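PDB 4EV1: anabena Tic22 from Anabaena sp., which probably acts as a chaperone in protein transport, perhaps associated with thylakoids, as a member of the Tic22-like family. Local coordinates for residues 13-18 with 209-214; 17-22 with 76-81; 110-115 with 134-139; 130-135 with 187-192; 155-160 with 204-209. All coordinates share one frame; numbering follows the deposited sequence.

Contact 1 (13-18 with 209-214). With EDO (1,2-ethanediol), chain G.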
# COMPACT_ATOMS: atom_id res chain seq x y z
N SER A 13 3.76 -3.85 -7.93
CA SER A 13 2.84 -4.98 -7.77
C SER A 13 1.52 -4.54 -7.15
O SER A 13 0.53 -5.20 -7.29
CB SER A 13 3.41 -5.99 -6.79
OG SER A 13 4.46 -6.70 -7.37
N VAL A 14 1.59 -3.47 -6.36
CA VAL A 14 0.50 -3.06 -5.48
C VAL A 14 -0.27 -1.94 -6.16
O VAL A 14 0.30 -0.87 -6.42
CB VAL A 14 1.05 -2.59 -4.14
CG1 VAL A 14 -0.05 -2.21 -3.18
CG2 VAL A 14 1.97 -3.68 -3.50
N PRO A 15 -1.55 -2.15 -6.44
CA PRO A 15 -2.34 -1.03 -6.96
C PRO A 15 -2.84 -0.10 -5.83
O PRO A 15 -3.19 -0.55 -4.76
CB PRO A 15 -3.51 -1.70 -7.67
CG PRO A 15 -3.71 -2.95 -6.96
CD PRO A 15 -2.36 -3.37 -6.33
N ILE A 16 -2.86 1.19 -6.12
CA ILE A 16 -3.34 2.18 -5.21
C ILE A 16 -4.52 2.80 -5.92
O ILE A 16 -4.47 3.03 -7.13
CB ILE A 16 -2.25 3.25 -4.97
CG1 ILE A 16 -0.99 2.58 -4.38
CG2 ILE A 16 -2.78 4.41 -4.07
CD1 ILE A 16 -1.12 1.99 -2.99
N TYR A 17 -5.60 3.07 -5.21
CA TYR A 17 -6.82 3.64 -5.86
C TYR A 17 -6.98 5.14 -5.52
O TYR A 17 -7.01 5.52 -4.38
CB TYR A 17 -8.01 2.81 -5.42
CG TYR A 17 -7.80 1.35 -5.75
CD1 TYR A 17 -7.89 0.91 -7.06
CD2 TYR A 17 -7.45 0.44 -4.78
CE1 TYR A 17 -7.68 -0.41 -7.38
CE2 TYR A 17 -7.21 -0.91 -5.11
CZ TYR A 17 -7.32 -1.32 -6.44
OH TYR A 17 -7.12 -2.64 -6.79
N LEU A 18 -6.98 5.99 -6.54
CA LEU A 18 -7.10 7.40 -6.42
C LEU A 18 -8.49 7.80 -6.85
O LEU A 18 -9.11 7.10 -7.67
CB LEU A 18 -6.08 8.08 -7.31
CG LEU A 18 -4.60 7.86 -6.96
CD1 LEU A 18 -3.76 8.81 -7.83
CD2 LEU A 18 -4.30 8.05 -5.42
N LEU A 209 5.90 -7.86 -2.89
CA LEU A 209 4.70 -7.36 -2.23
C LEU A 209 3.49 -7.99 -2.86
O LEU A 209 3.35 -7.96 -4.07
CB LEU A 209 4.58 -5.84 -2.37
CG LEU A 209 5.55 -5.08 -1.47
CD1 LEU A 209 6.93 -5.09 -2.04
CD2 LEU A 209 5.03 -3.65 -1.25
N VAL A 210 2.61 -8.55 -2.04
CA VAL A 210 1.43 -9.25 -2.55
C VAL A 210 0.19 -8.43 -2.13
O VAL A 210 -0.14 -8.33 -0.94
CB VAL A 210 1.34 -10.70 -1.99
CG1 VAL A 210 0.12 -11.41 -2.54
CG2 VAL A 210 2.63 -11.52 -2.34
N PRO A 211 -0.48 -7.79 -3.11
CA PRO A 211 -1.68 -7.06 -2.73
C PRO A 211 -2.86 -7.94 -2.33
O PRO A 211 -2.80 -9.15 -2.37
CB PRO A 211 -1.99 -6.27 -3.97
CG PRO A 211 -1.50 -7.15 -5.09
CD PRO A 211 -0.30 -7.85 -4.57
N SER A 212 -3.95 -7.31 -1.93
CA SER A 212 -5.09 -8.00 -1.37
C SER A 212 -5.77 -8.88 -2.42
O SER A 212 -5.52 -8.71 -3.60
CB SER A 212 -6.09 -6.96 -0.94
OG SER A 212 -6.64 -6.33 -2.12
N PRO A 213 -6.58 -9.87 -1.98
CA PRO A 213 -7.24 -10.73 -2.98
C PRO A 213 -8.09 -9.93 -3.96
O PRO A 213 -8.15 -10.26 -5.16
CB PRO A 213 -8.14 -11.66 -2.13
CG PRO A 213 -7.56 -11.67 -0.80
CD PRO A 213 -6.82 -10.34 -0.60
N GLU A 214 -8.74 -8.89 -3.45
CA GLU A 214 -9.58 -8.04 -4.27
C GLU A 214 -8.79 -7.31 -5.35
O GLU A 214 -9.22 -7.22 -6.49
CB GLU A 214 -10.35 -7.05 -3.42
CG GLU A 214 -11.34 -7.69 -2.44
CD GLU A 214 -10.72 -8.31 -1.14
OE1 GLU A 214 -9.52 -8.13 -0.81
OE2 GLU A 214 -11.49 -9.00 -0.41
C1 EDO G . -9.67 -4.75 -0.57
O1 EDO G . -9.32 -5.39 0.64
C2 EDO G . -8.44 -4.87 -1.47
O2 EDO G . -7.44 -3.85 -1.32
O HOH W 1 6.54 -6.86 -5.45
O HOH W 2 -9.47 -4.06 -6.43
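In the Tic22 fold the N-terminal strand 15-20 and the C-terminal strand 207-210 are brought together where one begins and the other ends, and Val14 and Pro15 meet Leu209 and Pro211 at this junction. No direct hydrogen bond joins the segments; the contact rests on apolar packing and bridging water. Val14 sends CG2 to Leu209 CB at 3.6 Å, and the two side chains cross at about a right angle. CG1 lies anti to the backbone N (chi1 -178°), which leaves CG2 beside that N, anti to the carbonyl carbon, where it also reaches Leu209 CD2. The two prolines cross in the same manner, Pro15 CD resting 3.8 Å from Pro211 CB, while Pro211 CG lies 3.6 Å from Ser13 O. Ser13 CB comes within 3.4 Å of Leu209 O. A water joins Ser13 OG and Leu209 N, 2.8 Å from the latter, whose N-H it accepts. A second water meets Tyr17 OH and, weakly, Glu214 O. Ser212 is the N-cap of helix 213-220, its OG accepting from Ser215 N, and Tyr17 OH is bonded to Ser215 OG. The helix packs against Pro15 through Ser215 and Ile219, whereas Val14 also touches Leu85 of helix 85-94, and backbone bonds tie Val14 to Leu85 and Val210 to Leu161 of strand 156-162.

Contact 2 (17-22 with 76-81)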
# COMPACT_ATOMS: atom_id res chain seq x y z
N TYR A 17 -5.60 3.07 -5.21
CA TYR A 17 -6.82 3.64 -5.86
C TYR A 17 -6.98 5.14 -5.52
O TYR A 17 -7.01 5.52 -4.38
CB TYR A 17 -8.01 2.81 -5.42
CG TYR A 17 -7.80 1.35 -5.75
CD1 TYR A 17 -7.89 0.91 -7.06
CD2 TYR A 17 -7.45 0.44 -4.78
CE1 TYR A 17 -7.68 -0.41 -7.38
CE2 TYR A 17 -7.21 -0.91 -5.11
CZ TYR A 17 -7.32 -1.32 -6.44
OH TYR A 17 -7.12 -2.64 -6.79
N LEU A 18 -6.98 5.99 -6.54
CA LEU A 18 -7.10 7.40 -6.42
C LEU A 18 -8.49 7.80 -6.85
O LEU A 18 -9.11 7.10 -7.67
CB LEU A 18 -6.08 8.08 -7.31
CG LEU A 18 -4.60 7.86 -6.96
CD1 LEU A 18 -3.76 8.81 -7.83
CD2 LEU A 18 -4.30 8.05 -5.42
N VAL A 19 -9.02 8.83 -6.20
CA VAL A 19 -10.26 9.46 -6.65
C VAL A 19 -9.89 10.58 -7.62
O VAL A 19 -9.20 11.57 -7.26
CB VAL A 19 -11.10 9.99 -5.48
CG1 VAL A 19 -12.32 10.79 -6.02
CG2 VAL A 19 -11.57 8.87 -4.60
N THR A 20 -10.36 10.43 -8.85
CA THR A 20 -9.89 11.28 -9.96
C THR A 20 -11.00 11.73 -10.86
O THR A 20 -12.10 11.19 -10.76
CB THR A 20 -8.85 10.58 -10.84
OG1 THR A 20 -9.47 9.63 -11.71
CG2 THR A 20 -7.77 9.86 -10.02
N ASN A 21 -10.75 12.70 -11.75
CA ASN A 21 -11.69 12.97 -12.82
C ASN A 21 -11.53 11.91 -13.92
O ASN A 21 -10.76 10.92 -13.76
CB ASN A 21 -11.61 14.44 -13.36
CG ASN A 21 -10.34 14.73 -14.12
OD1 ASN A 21 -9.53 13.85 -14.38
ND2 ASN A 21 -10.17 15.98 -14.51
N GLU A 22 -12.23 12.10 -15.02
CA GLU A 22 -12.21 11.12 -16.10
C GLU A 22 -10.84 11.06 -16.83
O GLU A 22 -10.56 10.11 -17.52
CB GLU A 22 -13.37 11.39 -17.08
CG GLU A 22 -13.08 12.51 -18.10
CD GLU A 22 -13.19 13.95 -17.57
OE1 GLU A 22 -13.42 14.18 -16.34
OE2 GLU A 22 -13.05 14.87 -18.43
N LYS A 76 -19.71 15.21 -10.74
CA LYS A 76 -20.26 14.68 -11.99
C LYS A 76 -19.33 13.72 -12.75
O LYS A 76 -19.81 12.78 -13.41
CB LYS A 76 -20.69 15.81 -12.92
CG LYS A 76 -21.92 16.62 -12.44
CD LYS A 76 -22.02 17.92 -13.23
CE LYS A 76 -23.42 18.58 -13.14
NZ LYS A 76 -23.73 19.26 -14.44
N SER A 77 -18.02 13.95 -12.66
CA SER A 77 -17.00 13.15 -13.36
C SER A 77 -16.02 12.37 -12.48
O SER A 77 -14.99 11.87 -12.97
CB SER A 77 -16.21 14.08 -14.26
OG SER A 77 -16.98 14.36 -15.44
N LEU A 78 -16.33 12.17 -11.20
CA LEU A 78 -15.41 11.42 -10.32
C LEU A 78 -15.47 9.92 -10.53
O LEU A 78 -16.55 9.37 -10.68
CB LEU A 78 -15.74 11.70 -8.87
CG LEU A 78 -15.38 13.04 -8.34
CD1 LEU A 78 -15.78 13.04 -6.88
CD2 LEU A 78 -13.88 13.36 -8.54
N GLN A 79 -14.31 9.27 -10.47
CA GLN A 79 -14.16 7.86 -10.61
C GLN A 79 -12.88 7.43 -9.89
O GLN A 79 -12.06 8.25 -9.47
CB GLN A 79 -14.06 7.48 -12.06
CG GLN A 79 -12.74 7.97 -12.78
CD GLN A 79 -12.69 7.51 -14.23
OE1 GLN A 79 -13.50 7.92 -15.05
NE2 GLN A 79 -11.74 6.63 -14.54
N VAL A 80 -12.72 6.13 -9.77
CA VAL A 80 -11.54 5.55 -9.19
C VAL A 80 -10.59 5.24 -10.34
O VAL A 80 -11.00 4.62 -11.32
CB VAL A 80 -11.86 4.24 -8.46
CG1 VAL A 80 -10.54 3.61 -7.86
CG2 VAL A 80 -12.87 4.46 -7.34
N THR A 81 -9.32 5.65 -10.19
CA THR A 81 -8.23 5.27 -11.07
C THR A 81 -7.23 4.43 -10.28
O THR A 81 -6.83 4.79 -9.16
CB THR A 81 -7.58 6.54 -11.65
OG1 THR A 81 -8.58 7.24 -12.42
CG2 THR A 81 -6.39 6.21 -12.51
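Thr20 and Thr81 bring their hydroxyls to 2.6 Å, OG1 to OG1, with the side chains crossing at about a right angle. Thr20 CG2 also packs on Thr81 CB at 3.7 Å. Thr20 OG1 sits between the backbone N and the carbonyl carbon (chi1 77°), where it meets Thr81 OG1 and donates to Asn21 O (2.7 Å), in the carbonyl plane and on a lone pair. In the backbone, two antiparallel hydrogen-bonded pairs, Leu18 with Thr81 and Thr20 with Gln79, set the register. Between them, Val19 faces Val80 in a non-hydrogen-bonded pair. On that side Val19 CG1 meets Leu78 CD2 at 3.9 Å, and Tyr17 CB meets Val80 CG1 at 3.6 Å. Ile58 of helix 51-63 touches Val19. An alanine at Thr20 would probably leave Asn21 O without its hydroxyl donor and Thr81 OG1 without its close polar neighbour. This antiparallel pairing of strands distant in sequence thus mixes Leu18 with the threonine hydroxyls on one face, while the other, with Val19 and Val80, is apolar and turned to helix 51-63.

Contact 3 (110-115 with 134-139). With EDO (1,2-ethanediol), chain F.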
# COMPACT_ATOMS: atom_id res chain seq x y z
N ASP A 110 -9.63 -1.24 6.58
CA ASP A 110 -9.97 -1.27 8.03
C ASP A 110 -9.73 -2.64 8.65
O ASP A 110 -9.18 -2.73 9.73
CB ASP A 110 -11.45 -0.87 8.26
CG ASP A 110 -11.71 0.62 8.03
OD1 ASP A 110 -10.79 1.45 8.29
OD2 ASP A 110 -12.85 0.94 7.61
N GLN A 111 -10.11 -3.69 7.94
CA GLN A 111 -9.90 -5.08 8.41
C GLN A 111 -8.41 -5.37 8.69
O GLN A 111 -8.06 -6.14 9.59
CB GLN A 111 -10.43 -6.07 7.36
CG GLN A 111 -10.53 -7.52 7.83
CD GLN A 111 -11.45 -7.67 9.04
OE1 GLN A 111 -12.32 -6.82 9.29
NE2 GLN A 111 -11.27 -8.75 9.80
N GLU A 112 -7.52 -4.75 7.93
CA GLU A 112 -6.09 -5.04 8.07
C GLU A 112 -5.47 -4.28 9.23
O GLU A 112 -4.55 -4.76 9.87
CB GLU A 112 -5.34 -4.69 6.81
CG GLU A 112 -5.89 -5.33 5.58
CD GLU A 112 -6.03 -6.84 5.63
OE1 GLU A 112 -5.39 -7.51 6.47
OE2 GLU A 112 -6.75 -7.39 4.76
N ILE A 113 -5.96 -3.08 9.50
CA ILE A 113 -5.56 -2.41 10.75
C ILE A 113 -5.95 -3.27 11.97
O ILE A 113 -5.12 -3.54 12.84
CB ILE A 113 -6.18 -1.01 10.87
CG1 ILE A 113 -5.66 -0.09 9.75
CG2 ILE A 113 -5.86 -0.43 12.25
CD1 ILE A 113 -4.24 0.26 9.91
N LYS A 114 -7.20 -3.72 12.01
CA LYS A 114 -7.71 -4.56 13.11
C LYS A 114 -6.87 -5.82 13.24
O LYS A 114 -6.42 -6.16 14.34
CB LYS A 114 -9.18 -4.97 12.90
CG LYS A 114 -9.87 -5.49 14.19
CD LYS A 114 -11.14 -6.28 13.88
CE LYS A 114 -11.79 -6.84 15.14
NZ LYS A 114 -10.78 -7.20 16.20
N GLY A 115 -6.63 -6.48 12.10
CA GLY A 115 -5.79 -7.67 12.05
C GLY A 115 -4.40 -7.44 12.58
O GLY A 115 -3.84 -8.32 13.26
N PRO A 134 -0.34 -1.60 7.01
CA PRO A 134 0.39 -2.78 7.51
C PRO A 134 0.71 -3.77 6.40
O PRO A 134 0.12 -3.71 5.30
CB PRO A 134 -0.58 -3.41 8.52
CG PRO A 134 -1.91 -2.91 8.15
CD PRO A 134 -1.74 -1.58 7.43
N MET A 135 1.70 -4.61 6.67
CA MET A 135 2.04 -5.78 5.86
C MET A 135 2.32 -6.96 6.80
O MET A 135 2.66 -6.77 7.98
CB MET A 135 3.25 -5.49 4.99
CG MET A 135 3.11 -4.26 4.09
SD MET A 135 4.46 -4.11 2.89
CE MET A 135 3.93 -5.22 1.66
N PHE A 136 2.20 -8.17 6.29
CA PHE A 136 2.25 -9.34 7.13
C PHE A 136 3.22 -10.31 6.53
O PHE A 136 3.12 -10.60 5.34
CB PHE A 136 0.87 -9.96 7.25
CG PHE A 136 -0.18 -8.96 7.65
CD1 PHE A 136 -0.89 -8.27 6.69
CD2 PHE A 136 -0.44 -8.70 8.99
CE1 PHE A 136 -1.86 -7.34 7.05
CE2 PHE A 136 -1.41 -7.78 9.36
CZ PHE A 136 -2.12 -7.09 8.38
N ALA A 137 4.15 -10.81 7.36
CA ALA A 137 5.16 -11.72 6.85
C ALA A 137 5.21 -12.92 7.77
O ALA A 137 5.23 -12.77 9.02
CB ALA A 137 6.53 -11.02 6.77
N VAL A 138 5.21 -14.10 7.17
CA VAL A 138 5.24 -15.34 7.94
C VAL A 138 6.66 -15.72 8.31
O VAL A 138 7.55 -15.66 7.48
CB VAL A 138 4.57 -16.47 7.16
CG1 VAL A 138 4.72 -17.84 7.89
CG2 VAL A 138 3.11 -16.10 6.97
N ARG A 139 6.85 -16.11 9.56
CA ARG A 139 8.18 -16.49 10.04
C ARG A 139 8.11 -17.88 10.57
O ARG A 139 7.07 -18.30 11.08
CB ARG A 139 8.66 -15.58 11.15
CG ARG A 139 8.67 -14.11 10.82
CD ARG A 139 9.27 -13.33 11.96
NE ARG A 139 8.37 -13.20 13.09
CZ ARG A 139 8.52 -12.32 14.08
NH1 ARG A 139 9.55 -11.48 14.09
NH2 ARG A 139 7.62 -12.27 15.06
C1 EDO F . -5.03 -4.97 2.06
O1 EDO F . -4.87 -3.87 1.18
C2 EDO F . -6.29 -5.76 1.72
O2 EDO F . -7.12 -6.12 2.78
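This is a buried helix-on-strand packing contact, in which Glu112 and Ile113 of helix 110-121 rest on Pro134 and Phe136 of strand 134-139. The short segments run at 58° to each other, with a closest axis approach of 8.8 Å. Ile113 CD1 reaches Pro134 CD at 4.0 Å, the two side chains crossing at about a right angle. Beside it, Pro134 CG lies 3.7 Å from Glu112 O, and the same carbonyl oxygen sits in the plane of the Phe136 ring, at its edge by CZ. The carboxylate of Glu112 comes to the ring from another direction: OE1 lies 3.6 Å from Phe136 CE1, the two planes 61° apart. A bend at chi2 (-55°) turns CD of Glu112 back from an extended course. The oxygens are held by Lys165 N (OE1) and Ser164 OG (OE2), at the start of helix 165-175, whose Ala168 also touches Phe136. A 1,2-ethanediol, probably from the crystallisation liquor, is modelled at a doubtfully short distance from OE2. The buried carboxylate, if charged, would probably be stabilised by the N-H of Lys165 and the hydroxyl of Ser164 at this helix start, while Ile113, Pro134 and Phe136 add apolar packing.

Contact 4 (130-135 with 187-192)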
# COMPACT_ATOMS: atom_id res chain seq x y z
N PHE A 130 -2.61 1.83 15.12
CA PHE A 130 -1.65 1.49 14.06
C PHE A 130 -1.46 2.59 13.01
O PHE A 130 -2.41 3.04 12.37
CB PHE A 130 -2.02 0.18 13.36
CG PHE A 130 -0.88 -0.45 12.61
CD1 PHE A 130 0.04 -1.25 13.26
CD2 PHE A 130 -0.71 -0.21 11.24
CE1 PHE A 130 1.11 -1.84 12.57
CE2 PHE A 130 0.35 -0.78 10.53
CZ PHE A 130 1.27 -1.60 11.19
N LYS A 131 -0.20 3.00 12.82
CA LYS A 131 0.16 3.95 11.78
C LYS A 131 0.61 3.27 10.48
O LYS A 131 1.25 2.21 10.48
CB LYS A 131 1.27 4.89 12.28
CG LYS A 131 0.93 5.64 13.58
CD LYS A 131 2.19 6.16 14.26
CE LYS A 131 1.89 7.24 15.29
NZ LYS A 131 3.17 7.67 15.92
N SER A 132 0.28 3.90 9.38
CA SER A 132 0.73 3.46 8.06
C SER A 132 -0.05 2.23 7.61
O SER A 132 -1.00 1.77 8.28
CB SER A 132 2.26 3.21 8.06
OG SER A 132 2.77 3.10 6.73
N VAL A 133 0.37 1.70 6.47
CA VAL A 133 -0.30 0.55 5.84
C VAL A 133 0.40 -0.70 6.35
O VAL A 133 1.59 -0.83 6.18
CB VAL A 133 -0.13 0.57 4.32
CG1 VAL A 133 -0.85 -0.61 3.66
CG2 VAL A 133 -0.69 1.91 3.73
N PRO A 134 -0.34 -1.60 7.01
CA PRO A 134 0.39 -2.78 7.51
C PRO A 134 0.71 -3.77 6.40
O PRO A 134 0.12 -3.71 5.30
CB PRO A 134 -0.58 -3.41 8.52
CG PRO A 134 -1.91 -2.91 8.15
CD PRO A 134 -1.74 -1.58 7.43
N MET A 135 1.70 -4.61 6.67
CA MET A 135 2.04 -5.78 5.86
C MET A 135 2.32 -6.96 6.80
O MET A 135 2.66 -6.77 7.98
CB MET A 135 3.25 -5.49 4.99
CG MET A 135 3.11 -4.26 4.09
SD MET A 135 4.46 -4.11 2.89
CE MET A 135 3.93 -5.22 1.66
N LEU A 187 4.42 -5.79 9.92
CA LEU A 187 5.33 -4.80 9.37
C LEU A 187 4.49 -3.62 8.88
O LEU A 187 3.27 -3.65 8.96
CB LEU A 187 6.12 -5.38 8.20
CG LEU A 187 6.99 -6.62 8.50
CD1 LEU A 187 7.34 -7.37 7.23
CD2 LEU A 187 8.24 -6.21 9.29
N ASP A 188 5.14 -2.58 8.41
CA ASP A 188 4.45 -1.55 7.66
C ASP A 188 5.26 -1.12 6.47
O ASP A 188 6.48 -1.31 6.44
CB ASP A 188 4.06 -0.36 8.54
CG ASP A 188 5.22 0.37 9.07
OD1 ASP A 188 6.05 0.81 8.28
OD2 ASP A 188 5.29 0.55 10.31
N ILE A 189 4.56 -0.58 5.48
CA ILE A 189 5.17 -0.28 4.19
C ILE A 189 6.32 0.73 4.26
O ILE A 189 7.29 0.62 3.51
CB ILE A 189 4.11 0.21 3.18
CG1 ILE A 189 4.69 0.24 1.77
CG2 ILE A 189 3.60 1.58 3.53
CD1 ILE A 189 4.91 -1.14 1.24
N ASP A 190 6.21 1.72 5.13
CA ASP A 190 7.33 2.67 5.30
C ASP A 190 8.61 2.00 5.84
O ASP A 190 9.69 2.24 5.37
CB ASP A 190 6.90 3.81 6.23
CG ASP A 190 5.81 4.69 5.60
OD1 ASP A 190 6.16 5.42 4.66
OD2 ASP A 190 4.63 4.60 6.02
N GLY A 191 8.45 1.10 6.80
CA GLY A 191 9.59 0.38 7.38
C GLY A 191 10.28 -0.57 6.41
O GLY A 191 11.52 -0.60 6.33
N VAL A 192 9.49 -1.35 5.68
CA VAL A 192 9.99 -2.23 4.62
C VAL A 192 10.70 -1.37 3.58
O VAL A 192 11.85 -1.65 3.22
CB VAL A 192 8.85 -3.01 3.98
CG1 VAL A 192 9.30 -3.70 2.67
CG2 VAL A 192 8.28 -4.03 4.95
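Met135 and Ile189 approach each other slantwise, with Met135 SD 3.4 Å from Ile189 CD1. Met135 CG stands anti to the carbonyl carbon (chi1 -56°), and a bend at chi3 carries CE off the extended line. Ile189 uses its other branch elsewhere, CG2 packing on Val133 CB at 3.9 Å. Phe130 brings CZ to Leu187 O at 3.6 Å, the oxygen lying at the ring edge near its plane; the Phe130 ring is turned 68° from the carboxylate of Asp188. Ser132 OG donates to Asp190 OD2 at 2.5 Å, shorter than usual for such a bond, so that the exact distance is doubtful. Behind the side chains, Met135 and Leu187 form an antiparallel hydrogen-bonded pair in the sheet of strands 134-139 and 183-188, and Ile189 N donates to Val133 O. Asp188 is the N-cap of helix 189-198, its OD1 accepting from Gly191 N at 2.8 Å. Leu209 of strand 207-210 touches Met135 and Ile189. Two of the amides at the helix start thus have partners, Ile189 N in a carbonyl across the contact and Gly191 N in the cap; the carboxylate of Asp188, if charged, would probably interact favourably with the helix dipole.

Contact 5 (155-160 with 204-209)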
# COMPACT_ATOMS: atom_id res chain seq x y z
N ASN A 155 13.25 -23.25 -9.99
CA ASN A 155 13.47 -23.38 -8.55
C ASN A 155 13.71 -21.99 -7.92
O ASN A 155 14.46 -21.84 -6.94
CB ASN A 155 14.59 -24.41 -8.28
CG ASN A 155 15.86 -23.80 -7.72
OD1 ASN A 155 16.62 -23.13 -8.44
ND2 ASN A 155 16.10 -24.03 -6.44
N GLU A 156 13.07 -20.98 -8.49
CA GLU A 156 13.15 -19.64 -7.92
C GLU A 156 12.20 -19.52 -6.72
O GLU A 156 11.07 -20.03 -6.75
CB GLU A 156 12.79 -18.58 -8.96
CG GLU A 156 12.68 -17.17 -8.34
CD GLU A 156 12.91 -16.04 -9.33
OE1 GLU A 156 12.94 -16.30 -10.55
OE2 GLU A 156 13.06 -14.89 -8.86
N GLN A 157 12.68 -18.82 -5.69
CA GLN A 157 11.90 -18.52 -4.49
C GLN A 157 11.73 -17.01 -4.26
O GLN A 157 12.59 -16.21 -4.65
CB GLN A 157 12.54 -19.15 -3.24
CG GLN A 157 13.91 -18.58 -2.87
CD GLN A 157 14.52 -19.24 -1.61
OE1 GLN A 157 15.10 -18.56 -0.77
NE2 GLN A 157 14.37 -20.55 -1.49
N VAL A 158 10.62 -16.65 -3.60
CA VAL A 158 10.37 -15.28 -3.14
C VAL A 158 9.96 -15.29 -1.67
O VAL A 158 9.47 -16.31 -1.15
CB VAL A 158 9.31 -14.59 -4.01
CG1 VAL A 158 9.77 -14.55 -5.48
CG2 VAL A 158 7.97 -15.28 -3.88
N VAL A 159 10.20 -14.17 -0.99
CA VAL A 159 9.73 -13.95 0.36
C VAL A 159 8.55 -12.95 0.28
O VAL A 159 8.75 -11.75 0.06
CB VAL A 159 10.81 -13.37 1.27
CG1 VAL A 159 10.21 -13.04 2.62
CG2 VAL A 159 12.02 -14.38 1.44
N PRO A 160 7.31 -13.44 0.46
CA PRO A 160 6.14 -12.60 0.21
C PRO A 160 5.76 -11.74 1.39
O PRO A 160 5.56 -12.27 2.47
CB PRO A 160 5.04 -13.62 -0.03
CG PRO A 160 5.42 -14.75 0.81
CD PRO A 160 6.91 -14.82 0.79
N LEU A 204 17.31 -9.60 -0.39
CA LEU A 204 16.15 -8.68 -0.52
C LEU A 204 15.59 -8.58 -1.94
O LEU A 204 14.43 -8.18 -2.13
CB LEU A 204 16.49 -7.29 0.02
CG LEU A 204 16.87 -7.27 1.50
CD1 LEU A 204 17.42 -5.90 1.91
CD2 LEU A 204 15.67 -7.64 2.37
N ASN A 205 16.41 -8.96 -2.92
CA ASN A 205 15.93 -9.24 -4.27
C ASN A 205 14.75 -10.21 -4.32
O ASN A 205 13.96 -10.18 -5.26
CB ASN A 205 17.05 -9.86 -5.11
CG ASN A 205 18.09 -8.86 -5.53
OD1 ASN A 205 19.30 -9.11 -5.40
ND2 ASN A 205 17.64 -7.72 -6.03
N GLN A 206 14.66 -11.11 -3.34
CA GLN A 206 13.56 -12.08 -3.30
C GLN A 206 12.23 -11.50 -2.78
O GLN A 206 11.19 -12.14 -2.90
CB GLN A 206 13.91 -13.26 -2.38
CG GLN A 206 15.12 -14.05 -2.82
CD GLN A 206 15.60 -14.96 -1.72
OE1 GLN A 206 14.80 -15.69 -1.11
NE2 GLN A 206 16.90 -14.91 -1.43
N VAL A 207 12.17 -10.47 -2.14
CA VAL A 207 11.02 -9.84 -1.52
C VAL A 207 10.07 -9.38 -2.60
O VAL A 207 10.48 -8.78 -3.60
CB VAL A 207 11.43 -8.64 -0.64
CG1 VAL A 207 10.20 -7.94 -0.10
CG2 VAL A 207 12.33 -9.10 0.50
N VAL A 208 8.88 -9.75 -2.41
CA VAL A 208 7.78 -9.31 -3.26
C VAL A 208 6.63 -8.85 -2.39
O VAL A 208 6.41 -9.35 -1.27
CB VAL A 208 7.30 -10.43 -4.21
CG1 VAL A 208 8.41 -10.82 -5.18
CG2 VAL A 208 6.84 -11.64 -3.41
N LEU A 209 5.90 -7.86 -2.89
CA LEU A 209 4.70 -7.36 -2.23
C LEU A 209 3.49 -7.99 -2.86
O LEU A 209 3.35 -7.96 -4.07
CB LEU A 209 4.58 -5.84 -2.37
CG LEU A 209 5.55 -5.08 -1.47
CD1 LEU A 209 6.93 -5.09 -2.04
CD2 LEU A 209 5.03 -3.65 -1.25
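The amide planes of Gln157 and Gln206 stand 55° apart where these two side chains meet at a slant, beside a parallel pairing of strands 156-162 and 207-210 in a mixed sheet. Neither amide lies flat on the other: the closest approach is between their outer ends, while the aliphatic part of Gln206 runs past the backbone, its CG 3.8 Å from Gln157 O. Gln206 CG lies anti to the carbonyl carbon (chi1 -61°), and the chain continues extended beyond it. Its backbone O accepts from Val159 N at 3.0 Å. Val159 O in turn receives Val208 N at 3.2 Å, so Val159 bonds on both sides of Val207, its partner in the parallel bridge. An alanine at Gln206 would probably leave the Gln157 side chain without its neighbour and freer to turn, though the main-chain bond would remain. The sheet continues beyond Val158, which is hydrogen-bonded to Ile149 of strand 149-151. Lys10 of helix 4-11 donates through NZ to Asn205 O and Val207 O. On the face bearing Val208, its side chain crosses that of Val158 at about a right angle, with Val208 CG2 3.8 Å from Val158 CG2.

Overall arrangement
The five contacts illustrate how a chain can close on itself through nested and crossing loops. Contact 1 joins a segment near the N-terminus to one late in the chain, and contacts 3, 4 and 5 lie within the loop it closes, the segments of 4 and 5 alternating; contact 2 closes before contacts 3, 4 and 5 open. Contacts 3 and 4 share strand 134-139 and have centres about 9 Å apart, while contacts 1 and 5 share strand 207-210. Leu209 CD2 touches both Met135 CE and Ile189 CD1 at 3.5 Å, bringing contacts 1, 3, 4 and 5 into one packed region. Contact 2 stands apart, tied to contact 1 by strand 15-20, their centres about 17 Å apart.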